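Local atomic coordinates of manganese-binding protein (Chlamydia trachomatis, PDB entry 6NSI), a protein that binds iron, with a preference for Fe(2+), as well as manganese and nickel, and hands the metal to the permease of an ABC importer. Residues R162-G167 against Y173-Y178; A112-M117 against D137-E142. All coordinates share one frame; numbering follows the deposited sequence.

Interaction 1 (R162-G167 against Y173-Y178); sequences RYLVTG and YFTRRY
Leu164, Phe174 and Thr175 meet where strand 164-165 packs against helix 172-178. The strand pairs in parallel with 194-195, and the helix lies in the connection between the two, a beta-alpha-beta-type connection that also contains helix 182-187, in a fold consistent with the solute-binding protein 9 family. The tight part is small and entirely buried. One methyl of Leu164, CD2, does all the close touching: it lies 3.6 Å from Thr175 OG1 and 4.1 Å from Phe174 CD1. The CB bond of Leu164 points to the helix, and with chi1 at 178° CG continues outward, which puts CD2 against both residues. The methyl reaches the Phe174 ring obliquely. Thr175 OG1, though packed against a methyl, is hydrogen-bonded to the carbonyl oxygen of Phe171, just before the helix.

Val274 and Ile277 of helix 266-280 also press on Phe174, and Ile277 touches Leu164 too, so a third element joins the packing. At the periphery, the partly exposed Arg162, Arg176 and Arg177 point away in different directions; Arg177 pairs with Asp147 in a salt bridge. The Phe174 side chain sits about 12 Å from the bound iron (side chain to ion) and is not among its ligands. Along the helix, Tyr178 CD2 stands 3.7 Å above one face of the Phe174 ring, offset toward the rim.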
# COMPACT_ATOMS: atom_id res chain seq x y z
N ARG A 162 -3.30 19.11 6.40
CA ARG A 162 -2.52 17.88 6.21
C ARG A 162 -2.83 16.89 7.33
O ARG A 162 -2.02 16.58 8.20
CB ARG A 162 -1.03 18.20 6.15
CG ARG A 162 -0.61 18.80 4.81
CD ARG A 162 0.83 19.36 4.87
NE ARG A 162 1.05 20.33 3.78
CZ ARG A 162 2.22 20.92 3.53
NH1 ARG A 162 3.28 20.66 4.29
NH2 ARG A 162 2.33 21.77 2.51
N TYR A 163 -4.06 16.38 7.29
CA TYR A 163 -4.59 15.48 8.31
C TYR A 163 -5.48 14.51 7.55
O TYR A 163 -6.50 14.93 6.98
CB TYR A 163 -5.37 16.25 9.39
CG TYR A 163 -4.48 17.17 10.20
CD1 TYR A 163 -3.75 16.68 11.27
CD2 TYR A 163 -4.33 18.51 9.85
CE1 TYR A 163 -2.90 17.50 12.00
CE2 TYR A 163 -3.49 19.35 10.57
CZ TYR A 163 -2.78 18.84 11.64
OH TYR A 163 -1.94 19.66 12.36
N LEU A 164 -5.05 13.25 7.49
CA LEU A 164 -5.60 12.25 6.58
C LEU A 164 -6.43 11.24 7.36
O LEU A 164 -5.88 10.37 8.07
CB LEU A 164 -4.48 11.56 5.80
CG LEU A 164 -4.92 10.45 4.84
CD1 LEU A 164 -5.91 10.98 3.79
CD2 LEU A 164 -3.68 9.84 4.21
N VAL A 165 -7.75 11.32 7.22
CA VAL A 165 -8.68 10.43 7.92
C VAL A 165 -9.17 9.38 6.92
O VAL A 165 -9.84 9.72 5.94
CB VAL A 165 -9.86 11.20 8.54
CG1 VAL A 165 -10.81 10.23 9.27
CG2 VAL A 165 -9.36 12.30 9.49
N THR A 166 -8.84 8.12 7.16
CA THR A 166 -9.20 7.05 6.24
C THR A 166 -9.94 5.92 6.97
O THR A 166 -10.14 5.97 8.18
CB THR A 166 -7.97 6.46 5.55
OG1 THR A 166 -7.17 5.79 6.54
CG2 THR A 166 -7.16 7.58 4.87
N GLY A 167 -10.33 4.91 6.18
CA GLY A 167 -11.11 3.81 6.73
C GLY A 167 -10.30 2.94 7.68
O GLY A 167 -10.76 2.66 8.80
N TYR A 173 2.71 5.05 5.94
CA TYR A 173 3.94 5.34 5.19
C TYR A 173 3.75 6.54 4.27
O TYR A 173 4.62 7.42 4.19
CB TYR A 173 4.37 4.11 4.39
CG TYR A 173 4.81 2.97 5.26
CD1 TYR A 173 3.92 1.94 5.58
CD2 TYR A 173 6.09 2.91 5.78
CE1 TYR A 173 4.31 0.88 6.38
CE2 TYR A 173 6.49 1.87 6.59
CZ TYR A 173 5.61 0.85 6.89
OH TYR A 173 6.00 -0.19 7.69
N PHE A 174 2.64 6.55 3.53
CA PHE A 174 2.25 7.68 2.70
C PHE A 174 2.31 8.99 3.49
O PHE A 174 2.87 10.00 3.03
CB PHE A 174 0.83 7.40 2.18
CG PHE A 174 0.27 8.45 1.26
CD1 PHE A 174 -0.40 9.57 1.78
CD2 PHE A 174 0.34 8.29 -0.11
CE1 PHE A 174 -0.92 10.52 0.94
CE2 PHE A 174 -0.18 9.23 -0.97
CZ PHE A 174 -0.83 10.35 -0.45
N THR A 175 1.70 8.99 4.68
CA THR A 175 1.58 10.20 5.48
C THR A 175 2.95 10.67 5.97
O THR A 175 3.25 11.87 5.97
CB THR A 175 0.67 9.92 6.68
OG1 THR A 175 -0.66 9.60 6.22
CG2 THR A 175 0.66 11.11 7.64
N ARG A 176 3.77 9.73 6.44
CA ARG A 176 5.11 10.05 6.93
C ARG A 176 5.98 10.64 5.82
O ARG A 176 6.72 11.61 6.04
CB ARG A 176 5.75 8.79 7.53
CG ARG A 176 7.03 9.03 8.36
CD ARG A 176 7.68 7.69 8.81
NE ARG A 176 8.06 6.85 7.66
CZ ARG A 176 8.72 5.68 7.75
NH1 ARG A 176 9.06 5.18 8.94
NH2 ARG A 176 9.03 5.00 6.64
N ARG A 177 5.89 10.08 4.60
CA ARG A 177 6.70 10.58 3.50
C ARG A 177 6.18 11.91 2.94
O ARG A 177 6.94 12.87 2.81
CB ARG A 177 6.78 9.56 2.36
CG ARG A 177 7.58 10.14 1.15
CD ARG A 177 8.20 9.08 0.27
NE ARG A 177 9.12 9.61 -0.74
CZ ARG A 177 10.43 9.77 -0.56
NH1 ARG A 177 10.99 9.47 0.61
NH2 ARG A 177 11.21 10.22 -1.55
N TYR A 178 4.88 11.97 2.60
CA TYR A 178 4.37 13.03 1.74
C TYR A 178 3.63 14.13 2.46
O TYR A 178 3.44 15.20 1.88
CB TYR A 178 3.39 12.46 0.70
CG TYR A 178 4.01 11.46 -0.24
CD1 TYR A 178 5.05 11.83 -1.09
CD2 TYR A 178 3.56 10.15 -0.26
CE1 TYR A 178 5.63 10.90 -1.95
CE2 TYR A 178 4.12 9.22 -1.11
CZ TYR A 178 5.15 9.60 -1.96
OH TYR A 178 5.70 8.65 -2.80

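Interaction 2 (A112-M117 against D137-E142); sequences AAVKEM and DQILSE
An antiparallel pair of long helices, 107-124 and 129-154, joined by a short connection, makes up the helical hairpin to which this contact belongs. Here the axes of the two short segments run at 173° to each other and 10.2 Å apart, with Val114 and Leu140 the closest pair by CA. The contact is mostly apolar and modest in area. Leu140 CD2 is the central group, with Val114 CG1 and Lys115 NZ each 3.9 Å from it. The valine and leucine side chains lie antiparallel, alongside one another. Ile139 comes to the valine at about a right angle, its CG2 standing 4.2 Å from Val114 CG1.

Lys115 closes the solvent side. Its chain bends at chi3 (-50°) and again at chi4, which folds the amine back over the leucine until NZ rests against CD2 and slightly farther from CD1. This is van der Waals contact, with the ammonium resting beside the two methyls. On the inner side, Val114 and Ile139 also touch helix 9-19, through Cys14 and Arg17 respectively, so the hairpin lies against that helix of the N-terminal half.

On the far helix, polar groups are tied along the surface. Gln138 O takes two donors, Glu142 N and Ser141 OG, the hydroxyl bonding at 3.0 Å. Glu142 OE1 has two partners as well: a salt bridge from Arg17 links it to helix 9-19, and the Gln138 amide lies one turn back. Gln138 NE2 donates to the anti lone pair of Glu142 OE1 across 2.9 Å, with an N-H...O angle of 158° and the oxygen nearly in the amide plane.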
# COMPACT_ATOMS: atom_id res chain seq x y z
N ALA A 112 12.34 0.69 -4.12
CA ALA A 112 13.30 -0.25 -3.55
C ALA A 112 12.77 -1.68 -3.60
O ALA A 112 13.51 -2.62 -3.92
CB ALA A 112 13.63 0.14 -2.11
N ALA A 113 11.48 -1.88 -3.28
CA ALA A 113 10.86 -3.19 -3.43
C ALA A 113 11.00 -3.70 -4.86
O ALA A 113 11.35 -4.87 -5.08
CB ALA A 113 9.38 -3.11 -3.04
N VAL A 114 10.72 -2.85 -5.84
CA VAL A 114 10.86 -3.27 -7.23
C VAL A 114 12.31 -3.61 -7.55
O VAL A 114 12.58 -4.54 -8.33
CB VAL A 114 10.29 -2.18 -8.15
CG1 VAL A 114 10.65 -2.45 -9.60
CG2 VAL A 114 8.77 -2.12 -7.98
N LYS A 115 13.25 -2.93 -6.90
CA LYS A 115 14.68 -3.24 -7.10
C LYS A 115 14.93 -4.68 -6.68
O LYS A 115 15.66 -5.36 -7.36
CB LYS A 115 15.59 -2.28 -6.34
CG LYS A 115 16.85 -1.87 -7.09
CD LYS A 115 17.66 -0.82 -6.39
CE LYS A 115 16.81 0.36 -5.98
NZ LYS A 115 16.35 1.15 -7.14
N GLU A 116 14.33 -5.11 -5.57
CA GLU A 116 14.49 -6.49 -5.11
C GLU A 116 13.78 -7.46 -6.05
O GLU A 116 14.30 -8.56 -6.30
CB GLU A 116 13.95 -6.63 -3.69
CG GLU A 116 14.63 -5.73 -2.68
CD GLU A 116 16.11 -6.02 -2.56
OE1 GLU A 116 16.49 -7.22 -2.52
OE2 GLU A 116 16.89 -5.06 -2.50
N MET A 117 12.60 -7.10 -6.55
CA MET A 117 11.94 -7.92 -7.56
C MET A 117 12.85 -8.19 -8.74
O MET A 117 13.06 -9.35 -9.13
CB MET A 117 10.66 -7.25 -8.04
CG MET A 117 9.61 -6.95 -6.96
SD MET A 117 8.18 -6.20 -7.77
CE MET A 117 7.47 -5.21 -6.44
N ASP A 137 15.20 -0.91 -15.30
CA ASP A 137 15.68 0.45 -15.42
C ASP A 137 14.56 1.40 -15.80
O ASP A 137 14.45 2.50 -15.25
CB ASP A 137 16.80 0.52 -16.45
CG ASP A 137 18.03 -0.24 -16.03
OD1 ASP A 137 18.14 -0.56 -14.83
OD2 ASP A 137 18.88 -0.52 -16.90
N GLN A 138 13.72 0.98 -16.75
CA GLN A 138 12.65 1.86 -17.21
C GLN A 138 11.62 2.10 -16.12
O GLN A 138 11.29 3.25 -15.80
CB GLN A 138 12.00 1.28 -18.47
CG GLN A 138 11.14 2.29 -19.22
CD GLN A 138 11.80 3.66 -19.36
OE1 GLN A 138 13.00 3.76 -19.63
NE2 GLN A 138 11.01 4.72 -19.19
N ILE A 139 11.09 1.03 -15.51
CA ILE A 139 10.02 1.23 -14.53
C ILE A 139 10.56 1.96 -13.30
O ILE A 139 9.88 2.82 -12.73
CB ILE A 139 9.33 -0.10 -14.18
CG1 ILE A 139 8.12 0.17 -13.26
CG2 ILE A 139 10.29 -1.09 -13.55
CD1 ILE A 139 7.21 1.29 -13.80
N LEU A 140 11.79 1.64 -12.89
CA LEU A 140 12.37 2.29 -11.72
C LEU A 140 12.52 3.79 -11.92
O LEU A 140 12.28 4.57 -10.98
CB LEU A 140 13.73 1.67 -11.39
CG LEU A 140 13.68 0.31 -10.68
CD1 LEU A 140 15.09 -0.34 -10.69
CD2 LEU A 140 13.16 0.50 -9.27
N SER A 141 12.92 4.23 -13.11
CA SER A 141 13.03 5.67 -13.34
C SER A 141 11.66 6.32 -13.50
O SER A 141 11.48 7.50 -13.18
CB SER A 141 13.89 5.96 -14.56
OG SER A 141 13.23 5.51 -15.72
N GLU A 142 10.68 5.56 -14.01
CA GLU A 142 9.32 6.08 -14.05
C GLU A 142 8.76 6.24 -12.64
O GLU A 142 8.06 7.23 -12.36
CB GLU A 142 8.45 5.15 -14.89
CG GLU A 142 8.63 5.32 -16.40
CD GLU A 142 7.88 4.27 -17.21
OE1 GLU A 142 8.44 3.75 -18.19
OE2 GLU A 142 6.72 3.95 -16.85

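In the fold
From the N terminus, the chain first builds the parallel sheet ending in strand 77-79 and, after helix 80-85 and a stretch carrying the iron ligand His102, enters helix 107-124. Interaction 2 closes the turn between this helix and helix 129-154, with 19 residues between its segments. The second helix then runs on toward strand 164-165, where interaction 1 closes a much shorter loop of five residues containing the iron ligand His168. The two contacts follow in series, neither nested nor crossed, and their centres lie 24 Å apart without touching. Helix 129-154 connects them physically: its 137-142 part forms interaction 2, while Leu154, its last residue, packs on Phe174 of interaction 1.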